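Local coordinates for protein NDP-rhamnosyltransferase (Saccharopolyspora spinosa, PDB 3TSA) that is a glycosyltransferase of the GT-B type, built from two domains with parallel beta-sheets that face each other across a cleft, at residues V4-L9 with P20-L25; T13-M18 with A42-A47; I332-E337 with H343-D348. All coordinates share one frame; numbering follows the deposited sequence.

Contact 1. Residues V4-L9 with P20-L25; sequences VLVVPL and PLCWAL
Val4 sets its CG2 methyl against the forked end of Leu25, 4.1 Å from CD1 and 4.2 Å from CD2, so that one branch of the valine meets both branches of the leucine. The two side chains cross at about a right angle. A chi1 of -176° in Val4 puts CG2, rather than CG1, beside the backbone N, and CG2 is the branch that meets Leu25.

Two residues further along strand 3-7, Val6 repeats the pattern: its CG2 stands 4.1 Å from SG of Cys22. Val4 and Val6 both direct CB toward the helix; being two apart on a strand, they share the face turned to it, while Cys22 and Leu25, three apart, come up on neighbouring turns of the helix. Beta-branched valines suit the extended backbone and give it a compact apolar surface. The short cysteine, with a single polarisable sulfur at its end, packs well on a valine methyl.

All four residues are buried, and the joint is purely apolar. Val32 of the adjoining strand 31-36 extends the same surface, touching Val6, Cys22 and Leu25. Ala24 and Leu25 also meet helix 376-385, and Trp23 stacks on Trp23 of the second subunit, so the helix stands between sheet and dimer partner.

A central strand, a connection that contains the short helix 12-16, and a helix that packs back on the parallel sheet make up the opening beta-alpha unit of a Rossmann-like domain, here the N-terminal half of the GT-B fold.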
ATOM      1  N   VAL A   4       8.654   3.547  12.766  1.00 15.39           N
ATOM      2  CA  VAL A   4       7.662   4.602  12.906  1.00 13.65           C
ATOM      3  C   VAL A   4       6.331   4.050  13.371  1.00 15.74           C
ATOM      4  O   VAL A   4       5.680   3.343  12.587  1.00 16.95           O
ATOM      5  CB  VAL A   4       7.487   5.378  11.556  1.00 12.20           C
ATOM      6  CG1 VAL A   4       6.470   6.627  11.708  1.00 13.91           C
ATOM      7  CG2 VAL A   4       8.865   5.758  11.017  1.00 16.72           C
ATOM      8  N   LEU A   5       5.873   4.493  14.562  1.00 13.75           N
ATOM      9  CA  LEU A   5       4.509   4.128  15.040  1.00 14.98           C
ATOM     10  C   LEU A   5       3.578   5.251  14.637  1.00 16.21           C
ATOM     11  O   LEU A   5       3.852   6.421  15.056  1.00 14.56           O
ATOM     12  CB  LEU A   5       4.465   3.944  16.571  1.00 17.15           C
ATOM     13  CG  LEU A   5       3.146   3.468  17.206  1.00 17.87           C
ATOM     14  CD1 LEU A   5       2.690   2.119  16.629  1.00 19.48           C
ATOM     15  CD2 LEU A   5       3.304   3.325  18.746  1.00 18.04           C
ATOM     16  N   VAL A   6       2.524   4.907  13.926  1.00 14.94           N
ATOM     17  CA  VAL A   6       1.609   5.874  13.416  1.00 15.43           C
ATOM     18  C   VAL A   6       0.363   5.866  14.310  1.00 15.74           C
ATOM     19  O   VAL A   6      -0.196   4.779  14.627  1.00 16.59           O
ATOM     20  CB  VAL A   6       1.250   5.517  11.996  1.00 12.94           C
ATOM     21  CG1 VAL A   6       0.209   6.519  11.411  1.00 15.37           C
ATOM     22  CG2 VAL A   6       2.525   5.399  11.183  1.00 13.99           C
ATOM     23  N   VAL A   7      -0.026   7.054  14.773  1.00 15.57           N
ATOM     24  CA  VAL A   7      -1.090   7.185  15.754  1.00 16.71           C
ATOM     25  C   VAL A   7      -2.147   8.100  15.147  1.00 16.86           C
ATOM     26  O   VAL A   7      -2.029   9.322  15.231  1.00 15.96           O
ATOM     27  CB  VAL A   7      -0.542   7.828  17.011  1.00 16.37           C
ATOM     28  CG1 VAL A   7      -1.575   7.915  18.093  1.00 15.81           C
ATOM     29  CG2 VAL A   7       0.692   7.036  17.500  1.00 18.13           C
ATOM     30  N   PRO A   8      -3.137   7.512  14.426  1.00 17.43           N
ATOM     31  CA  PRO A   8      -4.141   8.326  13.822  1.00 19.77           C
ATOM     32  C   PRO A   8      -5.361   8.416  14.720  1.00 20.40           C
ATOM     33  O   PRO A   8      -5.494   7.630  15.678  1.00 20.46           O
ATOM     34  CB  PRO A   8      -4.445   7.560  12.550  1.00 21.53           C
ATOM     35  CG  PRO A   8      -4.219   6.098  12.956  1.00 23.08           C
ATOM     36  CD  PRO A   8      -3.110   6.124  13.895  1.00 19.66           C
ATOM     37  N   LEU A   9      -6.231   9.387  14.442  1.00 23.16           N
ATOM     38  CA  LEU A   9      -7.565   9.388  15.014  1.00 25.86           C
ATOM     39  C   LEU A   9      -8.349   8.273  14.354  1.00 26.20           C
ATOM     40  O   LEU A   9      -8.041   7.905  13.203  1.00 25.04           O
ATOM     41  CB  LEU A   9      -8.286  10.668  14.631  1.00 27.10           C
ATOM     42  CG  LEU A   9      -8.357  11.893  15.524  1.00 31.47           C
ATOM     43  CD1 LEU A   9      -9.392  12.782  14.812  1.00 33.68           C
ATOM     44  CD2 LEU A   9      -8.676  11.570  16.945  1.00 29.76           C
ATOM     45  N   PRO A  20       0.457   7.716   1.718  1.00 13.76           N
ATOM     46  CA  PRO A  20       1.590   7.888   0.829  1.00 14.13           C
ATOM     47  C   PRO A  20       2.905   8.078   1.637  1.00 13.50           C
ATOM     48  O   PRO A  20       4.002   7.568   1.204  1.00 14.37           O
ATOM     49  CB  PRO A  20       1.200   9.171   0.073  1.00 13.92           C
ATOM     50  CG  PRO A  20      -0.302   8.959  -0.088  1.00 15.96           C
ATOM     51  CD  PRO A  20      -0.716   8.491   1.245  1.00 15.92           C
ATOM     52  N   LEU A  21       2.831   8.835   2.753  1.00 13.27           N
ATOM     53  CA  LEU A  21       4.024   8.994   3.597  1.00 13.22           C
ATOM     54  C   LEU A  21       4.451   7.634   4.214  1.00 15.21           C
ATOM     55  O   LEU A  21       5.657   7.327   4.319  1.00 13.06           O
ATOM     56  CB  LEU A  21       3.770  10.033   4.718  1.00 14.58           C
ATOM     57  CG  LEU A  21       4.981  10.377   5.579  1.00 17.66           C
ATOM     58  CD1 LEU A  21       6.235  10.861   4.792  1.00 20.96           C
ATOM     59  CD2 LEU A  21       4.580  11.486   6.567  1.00 18.36           C
ATOM     60  N   CYS A  22       3.475   6.845   4.651  1.00 15.60           N
ATOM     61  CA  CYS A  22       3.773   5.513   5.223  1.00 15.04           C
ATOM     62  C   CYS A  22       4.497   4.682   4.146  1.00 15.72           C
ATOM     63  O   CYS A  22       5.473   3.951   4.488  1.00 14.50           O
ATOM     64  CB  CYS A  22       2.489   4.803   5.653  1.00 12.56           C
ATOM     65  SG  CYS A  22       1.841   5.520   7.174  1.00 15.88           S
ATOM     66  N   TRP A  23       4.033   4.786   2.892  1.00 16.65           N
ATOM     67  CA  TRP A  23       4.574   3.980   1.798  1.00 17.02           C
ATOM     68  C   TRP A  23       5.952   4.535   1.482  1.00 15.19           C
ATOM     69  O   TRP A  23       6.828   3.750   1.209  1.00 14.63           O
ATOM     70  CB  TRP A  23       3.833   4.220   0.542  1.00 20.30           C
ATOM     71  CG  TRP A  23       2.593   3.518   0.388  1.00 22.02           C
ATOM     72  CD1 TRP A  23       2.173   2.353   1.066  1.00 20.43           C
ATOM     73  CD2 TRP A  23       1.572   3.866  -0.552  1.00 29.27           C
ATOM     74  NE1 TRP A  23       0.918   2.025   0.583  1.00 26.18           N
ATOM     75  CE2 TRP A  23       0.543   2.913  -0.420  1.00 27.24           C
ATOM     76  CE3 TRP A  23       1.435   4.905  -1.538  1.00 24.71           C
ATOM     77  CZ2 TRP A  23      -0.634   2.970  -1.253  1.00 24.80           C
ATOM     78  CZ3 TRP A  23       0.269   5.007  -2.241  1.00 24.67           C
ATOM     79  CH2 TRP A  23      -0.763   4.045  -2.092  1.00 22.48           C
ATOM     80  N   ALA A  24       6.126   5.882   1.483  1.00 14.91           N
ATOM     81  CA  ALA A  24       7.475   6.488   1.291  1.00 14.65           C
ATOM     82  C   ALA A  24       8.482   5.921   2.301  1.00 14.40           C
ATOM     83  O   ALA A  24       9.610   5.646   1.925  1.00 13.23           O
ATOM     84  CB  ALA A  24       7.431   8.028   1.457  1.00 13.67           C
ATOM     85  N   LEU A  25       8.069   5.830   3.570  1.00 13.96           N
ATOM     86  CA  LEU A  25       8.885   5.297   4.666  1.00 14.22           C
ATOM     87  C   LEU A  25       9.290   3.848   4.344  1.00 15.18           C
ATOM     88  O   LEU A  25      10.480   3.535   4.373  1.00 14.34           O
ATOM     89  CB  LEU A  25       8.130   5.412   6.021  1.00 12.88           C
ATOM     90  CG  LEU A  25       8.159   6.865   6.512  1.00 14.26           C
ATOM     91  CD1 LEU A  25       7.061   7.076   7.532  1.00 15.17           C
ATOM     92  CD2 LEU A  25       9.528   7.203   7.143  1.00 14.99           C
TER

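Contact 2. Residues T13-M18 with A42-A47; sequences THLMAM and ATAHGA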
ATOM      1  N   THR A  13     -10.427   8.891   6.859  1.00 21.32           N
ATOM      2  CA  THR A  13      -9.811   9.960   6.034  1.00 20.66           C
ATOM      3  C   THR A  13      -8.484  10.491   6.611  1.00 18.91           C
ATOM      4  O   THR A  13      -7.613  10.886   5.856  1.00 18.86           O
ATOM      5  CB  THR A  13     -10.716  11.179   5.776  1.00 20.81           C
ATOM      6  OG1 THR A  13     -11.029  11.811   7.008  1.00 26.22           O
ATOM      7  CG2 THR A  13     -12.009  10.796   5.085  1.00 24.44           C
ATOM      8  N   HIS A  14      -8.367  10.517   7.921  1.00 18.18           N
ATOM      9  CA  HIS A  14      -7.132  11.035   8.553  1.00 16.10           C
ATOM     10  C   HIS A  14      -5.978  10.039   8.356  1.00 15.30           C
ATOM     11  O   HIS A  14      -4.821  10.482   8.268  1.00 16.60           O
ATOM     12  CB  HIS A  14      -7.321  11.224  10.026  1.00 18.31           C
ATOM     13  CG  HIS A  14      -8.289  12.329  10.360  1.00 19.04           C
ATOM     14  ND1 HIS A  14      -8.062  13.235  11.362  1.00 23.99           N
ATOM     15  CD2 HIS A  14      -9.528  12.614   9.859  1.00 24.70           C
ATOM     16  CE1 HIS A  14      -9.121  14.043  11.462  1.00 21.83           C
ATOM     17  NE2 HIS A  14     -10.014  13.688  10.559  1.00 24.19           N
ATOM     18  N   LEU A  15      -6.298   8.737   8.370  1.00 16.07           N
ATOM     19  CA  LEU A  15      -5.265   7.713   8.092  1.00 15.71           C
ATOM     20  C   LEU A  15      -4.905   7.726   6.584  1.00 15.47           C
ATOM     21  O   LEU A  15      -3.715   7.715   6.194  1.00 15.02           O
ATOM     22  CB  LEU A  15      -5.701   6.298   8.540  1.00 14.93           C
ATOM     23  CG  LEU A  15      -4.709   5.208   8.112  1.00 14.61           C
ATOM     24  CD1 LEU A  15      -3.283   5.480   8.580  1.00 17.91           C
ATOM     25  CD2 LEU A  15      -5.184   3.861   8.761  1.00 18.32           C
ATOM     26  N   MET A  16      -5.937   7.826   5.732  1.00 16.00           N
ATOM     27  CA  MET A  16      -5.637   7.891   4.301  1.00 15.66           C
ATOM     28  C   MET A  16      -4.713   9.042   3.932  1.00 14.89           C
ATOM     29  O   MET A  16      -3.896   8.898   3.019  1.00 14.60           O
ATOM     30  CB  MET A  16      -6.944   7.949   3.482  1.00 17.53           C
ATOM     31  CG  MET A  16      -7.591   6.501   3.334  1.00 22.52           C
ATOM     32  SD  MET A  16      -9.284   6.733   2.817  1.00 32.10           S
ATOM     33  CE  MET A  16      -8.945   6.714   1.072  1.00 22.33           C
ATOM     34  N   ALA A  17      -4.861  10.189   4.621  1.00 14.40           N
ATOM     35  CA  ALA A  17      -4.010  11.360   4.388  1.00 13.01           C
ATOM     36  C   ALA A  17      -2.523  11.015   4.684  1.00 12.70           C
ATOM     37  O   ALA A  17      -1.679  11.665   4.169  1.00 14.89           O
ATOM     38  CB  ALA A  17      -4.424  12.522   5.306  1.00 14.65           C
ATOM     39  N   MET A  18      -2.263   9.958   5.482  1.00 13.94           N
ATOM     40  CA  MET A  18      -0.878   9.602   5.840  1.00 12.93           C
ATOM     41  C   MET A  18      -0.362   8.447   5.007  1.00 13.98           C
ATOM     42  O   MET A  18       0.789   8.058   5.149  1.00 12.43           O
ATOM     43  CB  MET A  18      -0.815   9.180   7.295  1.00 13.97           C
ATOM     44  CG  MET A  18      -1.214  10.398   8.161  1.00 17.93           C
ATOM     45  SD  MET A  18      -0.692  10.246   9.855  1.00 28.75           S
ATOM     46  CE  MET A  18      -1.863   9.120  10.207  1.00  9.87           C
ATOM     47  N   ALA A  42      -9.530  -1.901   8.558  1.00 21.07           N
ATOM     48  CA  ALA A  42      -9.707  -2.206   7.150  1.00 19.76           C
ATOM     49  C   ALA A  42      -9.105  -1.098   6.232  1.00 17.12           C
ATOM     50  O   ALA A  42      -8.544  -1.408   5.156  1.00 17.88           O
ATOM     51  CB  ALA A  42     -11.291  -2.485   6.875  1.00 20.87           C
ATOM     52  N   THR A  43      -9.097   0.157   6.692  1.00 15.69           N
ATOM     53  CA  THR A  43      -8.463   1.239   5.939  1.00 14.94           C
ATOM     54  C   THR A  43      -6.903   0.972   5.873  1.00 14.63           C
ATOM     55  O   THR A  43      -6.252   1.107   4.787  1.00 16.39           O
ATOM     56  CB  THR A  43      -8.695   2.517   6.640  1.00 17.47           C
ATOM     57  OG1 THR A  43     -10.140   2.686   6.672  1.00 19.76           O
ATOM     58  CG2 THR A  43      -8.113   3.702   5.798  1.00 17.58           C
ATOM     59  N   ALA A  44      -6.372   0.583   7.024  1.00 15.68           N
ATOM     60  CA  ALA A  44      -4.911   0.319   7.172  1.00 14.61           C
ATOM     61  C   ALA A  44      -4.480  -0.886   6.287  1.00 12.31           C
ATOM     62  O   ALA A  44      -3.616  -0.822   5.408  1.00 16.01           O
ATOM     63  CB  ALA A  44      -4.530   0.086   8.676  1.00 13.95           C
ATOM     64  N   HIS A  45      -5.204  -1.986   6.474  1.00 14.32           N
ATOM     65  CA  HIS A  45      -4.975  -3.158   5.711  1.00 15.77           C
ATOM     66  C   HIS A  45      -5.209  -2.983   4.254  1.00 17.11           C
ATOM     67  O   HIS A  45      -4.394  -3.494   3.412  1.00 16.57           O
ATOM     68  CB  HIS A  45      -5.741  -4.369   6.245  1.00 16.40           C
ATOM     69  CG  HIS A  45      -5.349  -4.772   7.628  1.00 17.34           C
ATOM     70  ND1 HIS A  45      -6.061  -5.698   8.356  1.00 19.93           N
ATOM     71  CD2 HIS A  45      -4.302  -4.391   8.421  1.00 17.53           C
ATOM     72  CE1 HIS A  45      -5.479  -5.877   9.534  1.00 19.88           C
ATOM     73  NE2 HIS A  45      -4.429  -5.073   9.614  1.00 17.35           N
ATOM     74  N   GLY A  46      -6.206  -2.159   3.893  1.00 16.21           N
ATOM     75  CA  GLY A  46      -6.544  -1.957   2.481  1.00 18.40           C
ATOM     76  C   GLY A  46      -5.480  -1.194   1.711  1.00 17.28           C
ATOM     77  O   GLY A  46      -5.471  -1.222   0.500  1.00 18.61           O
ATOM     78  N   ALA A  47      -4.564  -0.551   2.458  1.00 15.45           N
ATOM     79  CA  ALA A  47      -3.374   0.228   1.946  1.00 14.08           C
ATOM     80  C   ALA A  47      -2.000  -0.511   1.927  1.00 13.27           C
ATOM     81  O   ALA A  47      -0.924   0.011   1.627  1.00 13.04           O
ATOM     82  CB  ALA A  47      -3.218   1.532   2.726  1.00 13.60           C
TER
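Leu15 reaches from the short helix 12-16 to helix 38-46, joining two helices of the Rossmann-like N-terminal domain of a GT-B protein. From CB, which points toward the other helix, the chain turns at CG, anti to the backbone N (chi1 173°), and then divides. The CD2 branch makes the contact: it lies 3.8 Å from CB of Ala44 and 3.9 Å from CA of the same residue, resting on the helix backbone itself, and 4.2 Å from CG2 of Thr43. A long, branched leucine can span the gap, and an alanine opposite lets its methyl come down so close to the main chain.

Met16 supplies the second point of touch, through the middle of its chain. Beyond SD the terminal CE turns aside (chi3 90°), while the loop residue Tyr202 also packs on this methionine. Thr43 is partly exposed yet central to the contact, a place where a residue with one apolar and one polar branch serves well. With its OG1 anti to the carbonyl carbon, the threonine offers the other branch to the helix across from it: Thr43 CG2 meets Met16 CG at 3.8 Å, the two side chains crossing at about a right angle.

Contact 3. Residues I332-E337 with H343-D348; sequences ICLPDE and HEQFTD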
ATOM      1  N   ILE A 332     -17.349  27.109  -5.368  1.00 13.35           N
ATOM      2  CA  ILE A 332     -18.473  27.835  -4.751  1.00 13.76           C
ATOM      3  C   ILE A 332     -18.764  27.109  -3.434  1.00 13.13           C
ATOM      4  O   ILE A 332     -18.743  25.881  -3.383  1.00 12.98           O
ATOM      5  CB  ILE A 332     -19.674  27.872  -5.716  1.00 13.51           C
ATOM      6  CG1 ILE A 332     -19.421  28.884  -6.866  1.00 15.53           C
ATOM      7  CG2 ILE A 332     -20.964  28.347  -4.945  1.00 16.14           C
ATOM      8  CD1 ILE A 332     -20.477  28.841  -7.915  1.00 20.80           C
ATOM      9  N   CYS A 333     -19.028  27.880  -2.362  1.00 13.76           N
ATOM     10  CA  CYS A 333     -19.388  27.330  -1.083  1.00 14.64           C
ATOM     11  C   CYS A 333     -20.931  27.504  -0.856  1.00 14.30           C
ATOM     12  O   CYS A 333     -21.446  28.629  -1.066  1.00 14.71           O
ATOM     13  CB  CYS A 333     -18.570  28.122  -0.022  1.00 15.14           C
ATOM     14  SG  CYS A 333     -19.159  27.736   1.687  1.00 17.06           S
ATOM     15  N   LEU A 334     -21.670  26.446  -0.512  1.00 12.71           N
ATOM     16  CA  LEU A 334     -23.057  26.640   0.046  1.00 11.76           C
ATOM     17  C   LEU A 334     -22.912  26.454   1.562  1.00 12.61           C
ATOM     18  O   LEU A 334     -22.785  25.323   2.046  1.00 14.23           O
ATOM     19  CB  LEU A 334     -24.073  25.650  -0.579  1.00 13.84           C
ATOM     20  CG  LEU A 334     -24.044  25.508  -2.118  1.00 15.13           C
ATOM     21  CD1 LEU A 334     -25.071  24.492  -2.633  1.00 15.02           C
ATOM     22  CD2 LEU A 334     -24.311  26.894  -2.729  1.00 20.34           C
ATOM     23  N   PRO A 335     -22.957  27.566   2.326  1.00 12.52           N
ATOM     24  CA  PRO A 335     -22.289  27.509   3.659  1.00 13.58           C
ATOM     25  C   PRO A 335     -23.134  26.981   4.776  1.00 12.94           C
ATOM     26  O   PRO A 335     -22.617  26.720   5.851  1.00 13.04           O
ATOM     27  CB  PRO A 335     -21.954  28.967   3.948  1.00 13.93           C
ATOM     28  CG  PRO A 335     -23.018  29.735   3.219  1.00 14.65           C
ATOM     29  CD  PRO A 335     -23.157  28.953   1.897  1.00 15.23           C
ATOM     30  N   ASP A 336     -24.408  26.782   4.502  1.00 13.41           N
ATOM     31  CA  ASP A 336     -25.321  26.379   5.609  1.00 14.37           C
ATOM     32  C   ASP A 336     -26.536  25.683   5.036  1.00 14.03           C
ATOM     33  O   ASP A 336     -26.617  25.491   3.820  1.00 11.82           O
ATOM     34  CB  ASP A 336     -25.740  27.608   6.483  1.00 12.77           C
ATOM     35  CG  ASP A 336     -26.246  28.716   5.655  1.00 15.04           C
ATOM     36  OD1 ASP A 336     -26.841  28.456   4.597  1.00 15.33           O
ATOM     37  OD2 ASP A 336     -26.056  29.893   6.088  1.00 17.45           O
ATOM     38  N   GLU A 337     -27.454  25.209   5.905  1.00 11.98           N
ATOM     39  CA  GLU A 337     -28.552  24.448   5.425  1.00 15.13           C
ATOM     40  C   GLU A 337     -29.501  25.182   4.473  1.00 13.08           C
ATOM     41  O   GLU A 337     -29.967  24.605   3.455  1.00 13.42           O
ATOM     42  CB  GLU A 337     -29.326  23.840   6.612  1.00 11.19           C
ATOM     43  CG  GLU A 337     -30.248  22.749   6.066  1.00 12.83           C
ATOM     44  CD  GLU A 337     -31.305  22.323   7.126  1.00 19.88           C
ATOM     45  OE1 GLU A 337     -31.806  23.194   7.868  1.00 18.56           O
ATOM     46  OE2 GLU A 337     -31.635  21.099   7.175  1.00 19.22           O
ATOM     47  N   HIS A 343     -32.668  24.702  -3.909  1.00 16.92           N
ATOM     48  CA  HIS A 343     -32.443  23.890  -5.130  1.00 18.00           C
ATOM     49  C   HIS A 343     -32.099  24.827  -6.286  1.00 17.40           C
ATOM     50  O   HIS A 343     -31.189  24.579  -7.112  1.00 15.92           O
ATOM     51  CB  HIS A 343     -33.685  23.053  -5.497  1.00 19.30           C
ATOM     52  CG  HIS A 343     -33.572  22.405  -6.849  1.00 21.64           C
ATOM     53  ND1 HIS A 343     -32.771  21.317  -7.080  1.00 19.50           N
ATOM     54  CD2 HIS A 343     -34.168  22.694  -8.029  1.00 23.03           C
ATOM     55  CE1 HIS A 343     -32.866  20.955  -8.345  1.00 23.82           C
ATOM     56  NE2 HIS A 343     -33.706  21.776  -8.945  1.00 19.89           N
ATOM     57  N   GLU A 344     -32.798  25.946  -6.339  1.00 17.04           N
ATOM     58  CA  GLU A 344     -32.454  26.900  -7.402  1.00 20.32           C
ATOM     59  C   GLU A 344     -31.022  27.462  -7.344  1.00 20.46           C
ATOM     60  O   GLU A 344     -30.296  27.588  -8.387  1.00 21.54           O
ATOM     61  CB  GLU A 344     -33.501  28.045  -7.383  1.00 21.67           C
ATOM     62  CG  GLU A 344     -33.256  29.171  -8.430  1.00 32.03           C
ATOM     63  CD  GLU A 344     -34.294  30.326  -8.337  1.00 41.15           C
ATOM     64  OE1 GLU A 344     -34.133  31.257  -7.488  1.00 47.16           O
ATOM     65  OE2 GLU A 344     -35.261  30.291  -9.122  1.00 46.79           O
ATOM     66  N   GLN A 345     -30.615  27.861  -6.153  1.00 17.44           N
ATOM     67  CA  GLN A 345     -29.292  28.427  -5.922  1.00 19.98           C
ATOM     68  C   GLN A 345     -28.205  27.357  -6.222  1.00 18.57           C
ATOM     69  O   GLN A 345     -27.165  27.665  -6.828  1.00 17.54           O
ATOM     70  CB  GLN A 345     -29.191  28.937  -4.466  1.00 21.26           C
ATOM     71  CG  GLN A 345     -27.730  29.308  -4.057  1.00 26.70           C
ATOM     72  CD  GLN A 345     -27.640  29.841  -2.579  1.00 30.84           C
ATOM     73  OE1 GLN A 345     -28.665  30.168  -1.924  1.00 30.87           O
ATOM     74  NE2 GLN A 345     -26.423  29.930  -2.083  1.00 33.87           N
ATOM     75  N   PHE A 346     -28.488  26.120  -5.804  1.00 15.94           N
ATOM     76  CA  PHE A 346     -27.556  24.976  -5.999  1.00 15.07           C
ATOM     77  C   PHE A 346     -27.350  24.730  -7.503  1.00 15.13           C
ATOM     78  O   PHE A 346     -26.199  24.689  -8.009  1.00 14.73           O
ATOM     79  CB  PHE A 346     -28.134  23.789  -5.255  1.00 16.09           C
ATOM     80  CG  PHE A 346     -27.177  22.641  -4.964  1.00 14.02           C
ATOM     81  CD1 PHE A 346     -26.046  22.412  -5.758  1.00 17.04           C
ATOM     82  CD2 PHE A 346     -27.420  21.806  -3.858  1.00 15.28           C
ATOM     83  CE1 PHE A 346     -25.203  21.356  -5.449  1.00 13.32           C
ATOM     84  CE2 PHE A 346     -26.590  20.731  -3.546  1.00 16.43           C
ATOM     85  CZ  PHE A 346     -25.436  20.508  -4.364  1.00 11.68           C
ATOM     86  N   THR A 347     -28.480  24.636  -8.230  1.00 15.33           N
ATOM     87  CA  THR A 347     -28.440  24.468  -9.685  1.00 15.94           C
ATOM     88  C   THR A 347     -27.709  25.625 -10.346  1.00 15.41           C
ATOM     89  O   THR A 347     -26.855  25.382 -11.239  1.00 14.21           O
ATOM     90  CB  THR A 347     -29.935  24.385 -10.188  1.00 15.42           C
ATOM     91  OG1 THR A 347     -30.454  23.166  -9.622  1.00 20.27           O
ATOM     92  CG2 THR A 347     -29.928  24.201 -11.643  1.00 21.25           C
ATOM     93  N   ASP A 348     -28.016  26.857  -9.921  1.00 15.97           N
ATOM     94  CA  ASP A 348     -27.422  28.033 -10.536  1.00 16.23           C
ATOM     95  C   ASP A 348     -25.886  28.012 -10.285  1.00 16.87           C
ATOM     96  O   ASP A 348     -25.092  28.410 -11.178  1.00 17.62           O
ATOM     97  CB  ASP A 348     -28.060  29.341  -9.989  1.00 20.67           C
ATOM     98  CG  ASP A 348     -29.420  29.628 -10.587  1.00 24.41           C
ATOM     99  OD1 ASP A 348     -29.837  28.948 -11.490  1.00 24.22           O
ATOM    100  OD2 ASP A 348     -30.099  30.547 -10.096  1.00 32.00           O
TER
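Leu334 CD1 and the ring of Phe346 form a CH-pi contact. The methyl carbon lies 3.8 Å from the centroid of the Phe346 ring, only 16° off its normal, so it sits over the face. Within that face it leans toward the root of the ring, and its nearest atom is CG of Phe346 at 3.6 Å. The ring is brought there by a chi1 of -163°, which sets CG anti to the backbone N, and the two side chains cross at about a right angle.

Van der Waals contact with a polar chain comes next. The end of Gln345 lies beside the other leucine branch, CD2, at the border of the contact, and its extended chain runs past Leu334 in the opposite direction.

Hydrogen bonding runs within each segment and to its neighbours, not between the two. In the helix, Thr347 OG1 donates to His343 O at 3.0 Å, and Thr347 N binds the same oxygen from the opposite face of the carbonyl plane. Phe346 also touches Arg240, Ala241 and Ala244 of helix 236-246, and Leu310 of the next strand touches both Leu334 and Phe346.

Joining the end of the edge strand 331-333, through the residue just after it, to helix 343-354 thus depends on shape and dispersion: a buried leucine methyl on an aromatic face, with polarity kept to the margin.

Contacts 1 and 2 are neighbours in the N-terminal domain, their centres about 9 Å apart, and their segments alternate along the chain: strand 3-7, helix 12-16, helix 19-27, then helix 38-46. They also touch, through Met18 packing on Val6 and Pro8 and through a probable hydrogen bond from Trp23 NE1 to Ala47 O at 2.9 Å. Both reach the second subunit. Contact 3 comes later in the chain, on the opposite side of the chain's centre, with its centre about 37 Å from that of contact 1 and 31 Å from that of contact 2. Contacts 1 and 2 lie with the seven-stranded sheet of one GT-B domain, contact 3 at the edge of the six-stranded sheet of the other.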